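Side-chain contacts in siderophore enterobactin esterase (Emericella nidulans, PDB 6GUO), which hydrolyses the ester bonds of the bacterial siderophore enterobactin inside the fungal cell, releasing its iron, but leaves triacetylfusarinine C intact: residues P290-S293 / G294-F298; E259-Y262 / S263-A267. All coordinates share one frame; numbering follows the deposited sequence.

Interaction 1: residues P290-S293 / G294-F298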
ATOM      1  N   PRO A 290       3.657  -4.244  -0.771  1.00 18.72           N
ATOM      2  CA  PRO A 290       3.270  -5.615  -0.409  1.00 17.92           C
ATOM      3  C   PRO A 290       3.797  -6.092   0.945  1.00 17.34           C
ATOM      4  O   PRO A 290       3.047  -6.723   1.699  1.00 16.80           O
ATOM      5  CB  PRO A 290       3.861  -6.468  -1.538  1.00 18.23           C
ATOM      6  CG  PRO A 290       3.974  -5.545  -2.697  1.00 18.94           C
ATOM      7  CD  PRO A 290       4.194  -4.168  -2.141  1.00 18.51           C
ATOM      8  N   ALA A 291       5.060  -5.786   1.250  1.00 17.17           N
ATOM      9  CA  ALA A 291       5.674  -6.218   2.514  1.00 17.04           C
ATOM     10  C   ALA A 291       5.080  -5.500   3.726  1.00 16.82           C
ATOM     11  O   ALA A 291       4.904  -6.113   4.784  1.00 16.28           O
ATOM     12  CB  ALA A 291       7.182  -6.037   2.470  1.00 17.45           C
ATOM     13  N   LEU A 292       4.774  -4.212   3.578  1.00 16.47           N
ATOM     14  CA  LEU A 292       4.115  -3.456   4.647  1.00 16.83           C
ATOM     15  C   LEU A 292       2.689  -3.952   4.848  1.00 16.84           C
ATOM     16  O   LEU A 292       2.293  -4.253   5.975  1.00 16.43           O
ATOM     17  CB  LEU A 292       4.139  -1.957   4.364  1.00 16.36           C
ATOM     18  CG  LEU A 292       3.460  -1.033   5.384  1.00 15.90           C
ATOM     19  CD1 LEU A 292       3.886  -1.303   6.826  1.00 15.79           C
ATOM     20  CD2 LEU A 292       3.771   0.398   5.006  1.00 16.22           C
ATOM     21  N   SER A 293       1.936  -4.068   3.753  1.00 17.15           N
ATOM     22  CA  SER A 293       0.582  -4.616   3.810  0.50 17.90           C
ATOM     23  C   SER A 293       0.589  -5.996   4.460  1.00 17.52           C
ATOM     24  O   SER A 293      -0.206  -6.267   5.359  1.00 17.98           O
ATOM     25  CB  SER A 293      -0.038  -4.708   2.412  0.50 19.19           C
ATOM     26  OG  SER A 293      -0.233  -3.422   1.854  0.50 22.57           O
ATOM     27  N   GLY A 294       1.498  -6.857   4.005  1.00 17.27           N
ATOM     28  CA  GLY A 294       1.653  -8.208   4.548  1.00 16.45           C
ATOM     29  C   GLY A 294       2.014  -8.243   6.024  1.00 15.69           C
ATOM     30  O   GLY A 294       1.499  -9.075   6.775  1.00 15.56           O
ATOM     31  N   GLY A 295       2.904  -7.342   6.437  1.00 15.63           N
ATOM     32  CA  GLY A 295       3.268  -7.191   7.851  1.00 16.54           C
ATOM     33  C   GLY A 295       2.096  -6.763   8.719  1.00 16.64           C
ATOM     34  O   GLY A 295       1.920  -7.278   9.826  1.00 18.11           O
ATOM     35  N   ILE A 296       1.286  -5.836   8.206  1.00 16.92           N
ATOM     36  CA  ILE A 296       0.076  -5.381   8.897  1.00 18.30           C
ATOM     37  C   ILE A 296      -0.905  -6.549   9.073  1.00 17.87           C
ATOM     38  O   ILE A 296      -1.437  -6.747  10.166  1.00 17.84           O
ATOM     39  CB  ILE A 296      -0.620  -4.195   8.161  1.00 19.68           C
ATOM     40  CG1 ILE A 296       0.279  -2.939   8.108  1.00 20.44           C
ATOM     41  CG2 ILE A 296      -1.949  -3.823   8.814  1.00 20.23           C
ATOM     42  CD1 ILE A 296       0.575  -2.272   9.431  1.00 22.42           C
ATOM     43  N   MET A 297      -1.129  -7.319   8.007  1.00 18.09           N
ATOM     44  CA  MET A 297      -2.012  -8.493   8.076  1.00 19.22           C
ATOM     45  C   MET A 297      -1.477  -9.548   9.042  1.00 19.60           C
ATOM     46  O   MET A 297      -2.240 -10.111   9.834  1.00 20.11           O
ATOM     47  CB  MET A 297      -2.210  -9.124   6.691  1.00 20.88           C
ATOM     48  CG  MET A 297      -2.922  -8.258   5.663  1.00 23.53           C
ATOM     49  SD  MET A 297      -4.544  -7.645   6.152  1.00 28.71           S
ATOM     50  CE  MET A 297      -4.135  -6.096   6.938  1.00 29.06           C
ATOM     51  N   PHE A 298      -0.171  -9.799   8.974  1.00 19.61           N
ATOM     52  CA  PHE A 298       0.514 -10.712   9.889  1.00 19.87           C
ATOM     53  C   PHE A 298       0.286 -10.286  11.341  1.00 20.04           C
ATOM     54  O   PHE A 298      -0.087 -11.106  12.176  1.00 18.90           O
ATOM     55  CB  PHE A 298       2.011 -10.761   9.546  1.00 20.07           C
ATOM     56  CG  PHE A 298       2.848 -11.566  10.508  1.00 19.61           C
ATOM     57  CD1 PHE A 298       3.019 -12.935  10.333  1.00 20.56           C
ATOM     58  CD2 PHE A 298       3.512 -10.941  11.557  1.00 19.37           C
ATOM     59  CE1 PHE A 298       3.811 -13.670  11.206  1.00 20.91           C
ATOM     60  CE2 PHE A 298       4.304 -11.670  12.431  1.00 20.56           C
ATOM     61  CZ  PHE A 298       4.460 -13.034  12.255  1.00 20.40           C
TER
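In the C-terminal helix 288-301 of this alpha/beta-hydrolase, L292 and I296 sit one turn apart, joined through both backbone and side chains. I296 N donates to L292 O at 2.9 Å. CG1 of I296 lies 3.2 Å from the same L292 O, because CG1 is turned back beside its own backbone N (chi1 -63°). Beyond it the two side chains run side by side in the same direction, with CD1 of L292 4.2 Å from CG1 of I296. G294 and G295 add no side chain to the contact; G294 N bonds P290 O, and G295 N bonds A291 O at 2.9 Å. One flank of the helix faces helix 60-77, where I296 touches L71 and both S293 and M297 touch T70; A291 and F298 look onto sheet strands instead. P290 meets P290 of the second subunit, so the helix also lines the dimer interface. S293 has two conformers, and in the one described here its OG bonds G289 O. S293 O accepts M297 N at 3.0 Å, and CG of M297 lies 3.4 Å from the same S293 O.

Interaction 2: residues E259-Y262 / S263-A267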
ATOM      1  N   GLU A 259      17.027 -15.662   3.986  1.00 22.57           N
ATOM      2  CA  GLU A 259      16.696 -17.085   4.151  1.00 24.99           C
ATOM      3  C   GLU A 259      17.616 -17.767   5.165  1.00 23.04           C
ATOM      4  O   GLU A 259      17.160 -18.573   5.978  1.00 22.30           O
ATOM      5  CB  GLU A 259      16.749 -17.829   2.807  1.00 27.17           C
ATOM      6  CG  GLU A 259      15.582 -17.528   1.866  1.00 30.73           C
ATOM      7  CD  GLU A 259      14.252 -18.147   2.294  1.00 32.47           C
ATOM      8  OE1 GLU A 259      13.214 -17.749   1.727  1.00 35.13           O
ATOM      9  OE2 GLU A 259      14.222 -19.023   3.187  1.00 31.88           O
ATOM     10  N   GLU A 260      18.903 -17.433   5.122  1.00 23.07           N
ATOM     11  CA  GLU A 260      19.874 -17.996   6.068  1.00 23.65           C
ATOM     12  C   GLU A 260      19.659 -17.494   7.492  1.00 22.78           C
ATOM     13  O   GLU A 260      19.769 -18.275   8.438  1.00 24.23           O
ATOM     14  CB  GLU A 260      21.311 -17.734   5.608  1.00 26.08           C
ATOM     15  CG  GLU A 260      21.748 -18.687   4.505  1.00 27.95           C
ATOM     16  CD  GLU A 260      22.901 -18.166   3.674  1.00 29.76           C
ATOM     17  OE1 GLU A 260      23.697 -17.341   4.176  1.00 30.47           O
ATOM     18  OE2 GLU A 260      23.013 -18.585   2.501  1.00 34.49           O
ATOM     19  N   LEU A 261      19.344 -16.208   7.644  1.00 21.63           N
ATOM     20  CA  LEU A 261      19.009 -15.657   8.965  1.00 22.03           C
ATOM     21  C   LEU A 261      17.751 -16.311   9.523  1.00 21.21           C
ATOM     22  O   LEU A 261      17.710 -16.681  10.703  1.00 20.71           O
ATOM     23  CB  LEU A 261      18.822 -14.137   8.911  1.00 22.22           C
ATOM     24  CG  LEU A 261      18.480 -13.451  10.243  1.00 21.18           C
ATOM     25  CD1 LEU A 261      19.552 -13.710  11.292  1.00 21.73           C
ATOM     26  CD2 LEU A 261      18.285 -11.958  10.042  1.00 20.71           C
ATOM     27  N   TYR A 262      16.731 -16.445   8.677  1.00 21.57           N
ATOM     28  CA  TYR A 262      15.524 -17.194   9.031  1.00 21.75           C
ATOM     29  C   TYR A 262      15.869 -18.593   9.547  1.00 21.84           C
ATOM     30  O   TYR A 262      15.411 -18.992  10.624  1.00 21.53           O
ATOM     31  CB  TYR A 262      14.567 -17.295   7.833  1.00 21.40           C
ATOM     32  CG  TYR A 262      13.425 -18.259   8.050  1.00 21.60           C
ATOM     33  CD1 TYR A 262      12.288 -17.874   8.755  1.00 21.89           C
ATOM     34  CD2 TYR A 262      13.483 -19.566   7.558  1.00 22.70           C
ATOM     35  CE1 TYR A 262      11.238 -18.757   8.957  1.00 22.63           C
ATOM     36  CE2 TYR A 262      12.441 -20.456   7.764  1.00 23.70           C
ATOM     37  CZ  TYR A 262      11.320 -20.046   8.464  1.00 23.39           C
ATOM     38  OH  TYR A 262      10.282 -20.922   8.670  1.00 24.05           O
ATOM     39  N   SER A 263      16.681 -19.319   8.779  1.00 21.68           N
ATOM     40  CA  SER A 263      17.069 -20.692   9.126  1.00 23.73           C
ATOM     41  C   SER A 263      17.804 -20.777  10.468  1.00 23.67           C
ATOM     42  O   SER A 263      17.499 -21.652  11.282  1.00 22.56           O
ATOM     43  CB  SER A 263      17.918 -21.313   8.017  1.00 25.33           C
ATOM     44  OG  SER A 263      17.147 -21.483   6.837  1.00 27.93           O
ATOM     45  N   GLU A 264      18.753 -19.865  10.688  1.00 24.17           N
ATOM     46  CA  GLU A 264      19.494 -19.787  11.959  1.00 26.81           C
ATOM     47  C   GLU A 264      18.573 -19.530  13.142  1.00 24.87           C
ATOM     48  O   GLU A 264      18.656 -20.221  14.162  1.00 24.08           O
ATOM     49  CB  GLU A 264      20.563 -18.680  11.931  1.00 31.90           C
ATOM     50  CG  GLU A 264      21.906 -19.097  11.351  1.00 35.41           C
ATOM     51  CD  GLU A 264      23.023 -18.143  11.739  1.00 37.68           C
ATOM     52  OE1 GLU A 264      23.363 -18.078  12.938  1.00 39.88           O
ATOM     53  OE2 GLU A 264      23.564 -17.459  10.847  1.00 42.25           O
ATOM     54  N   LEU A 265      17.708 -18.527  13.001  1.00 22.96           N
ATOM     55  CA  LEU A 265      16.768 -18.167  14.065  1.00 23.37           C
ATOM     56  C   LEU A 265      15.761 -19.276  14.336  1.00 23.56           C
ATOM     57  O   LEU A 265      15.461 -19.567  15.493  1.00 24.11           O
ATOM     58  CB  LEU A 265      16.047 -16.858  13.742  1.00 22.12           C
ATOM     59  CG  LEU A 265      16.941 -15.617  13.759  1.00 21.22           C
ATOM     60  CD1 LEU A 265      16.186 -14.434  13.177  1.00 21.47           C
ATOM     61  CD2 LEU A 265      17.431 -15.302  15.169  1.00 21.13           C
ATOM     62  N   LEU A 266      15.261 -19.900  13.271  1.00 24.09           N
ATOM     63  CA  LEU A 266      14.349 -21.040  13.399  1.00 26.24           C
ATOM     64  C   LEU A 266      14.970 -22.178  14.212  1.00 27.55           C
ATOM     65  O   LEU A 266      14.340 -22.697  15.138  1.00 27.96           O
ATOM     66  CB  LEU A 266      13.939 -21.562  12.016  1.00 26.77           C
ATOM     67  CG  LEU A 266      12.917 -22.707  11.992  1.00 28.63           C
ATOM     68  CD1 LEU A 266      11.595 -22.263  12.600  1.00 29.84           C
ATOM     69  CD2 LEU A 266      12.722 -23.216  10.573  1.00 28.75           C
ATOM     70  N   ALA A 267      16.202 -22.550  13.857  1.00 27.65           N
ATOM     71  CA  ALA A 267      16.924 -23.642  14.520  1.00 30.98           C
ATOM     72  C   ALA A 267      17.244 -23.354  15.988  1.00 33.67           C
ATOM     73  O   ALA A 267      17.355 -24.285  16.784  1.00 37.66           O
ATOM     74  CB  ALA A 267      18.204 -23.969  13.766  1.00 32.42           C
TER
HETATM   75  O   HOH W   1      15.515 -20.721   4.781  1.00 42.77           O
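The ring of Y262 has S263 and L266 beside it, each approaching obliquely. S263 N lies 3.4 Å from CD2 of Y262, near the base of the ring, whereas CD2 of L266 reaches the outer end, 3.9 Å from CE2 of Y262 and equally close to OH of Y262. Both side chains leave the helix with CG anti to the backbone N (chi1 170° for Y262, -177° for L266), which explains why they lie alongside and point the same way. Their backbones are joined too, L266 N donating to Y262 O at 2.8 Å. A second flat group, the carboxylate of E259, accepts a hydrogen bond at OE2 from a water 2.7 Å away, and the same water is hydrogen-bonded to OG of S263, making a bridge across one helical turn.

All of this belongs to helix 254-268, an amphipathic helix packed against helix 199-208 and against strands 273-279 and 219-225, while E260 and S263 are exposed. Y262 rests on L274 and V276 of strand 273-279, one of the two outermost within the chain; L261 touches L200 and A203, and L265 reaches I207. Within that buried side L261 and L265 cross obliquely, CD1 of L265 lying 3.9 Å from CG of L261. L265 CG, held beside its own backbone N (chi1 -68°), also comes within 3.3 Å of L261 O, the acceptor for L265 N. E260 and E264 stand one turn apart, with OE1 of E260 and OE2 of E264 separated by 6.7 Å; E260 forms a salt bridge with R253, and E264 with R204.

In the fold
Interactions 1 and 2 each span a turn of one helix; they lie about 20 Å apart, centre to centre, with about 9 Å between nearest atoms. The two helices, 288-301 and 254-268, share strand 273-279 as a neighbour, reached by P290, A291 and F298 in one and by Y262, L265 and L266 in the other. Interaction 1 is deeply placed, its centre about 10 Å from the centre of the chain, with seven of eight touching residues buried, and it reaches the second subunit. Interaction 2 has its centre about 20 Å from the chain centre, has three exposed residues and touches no other chain. Both carry an apolar i to i+4 pair; interaction 2 adds a water bridge and glutamates paired with arginines outside its segments.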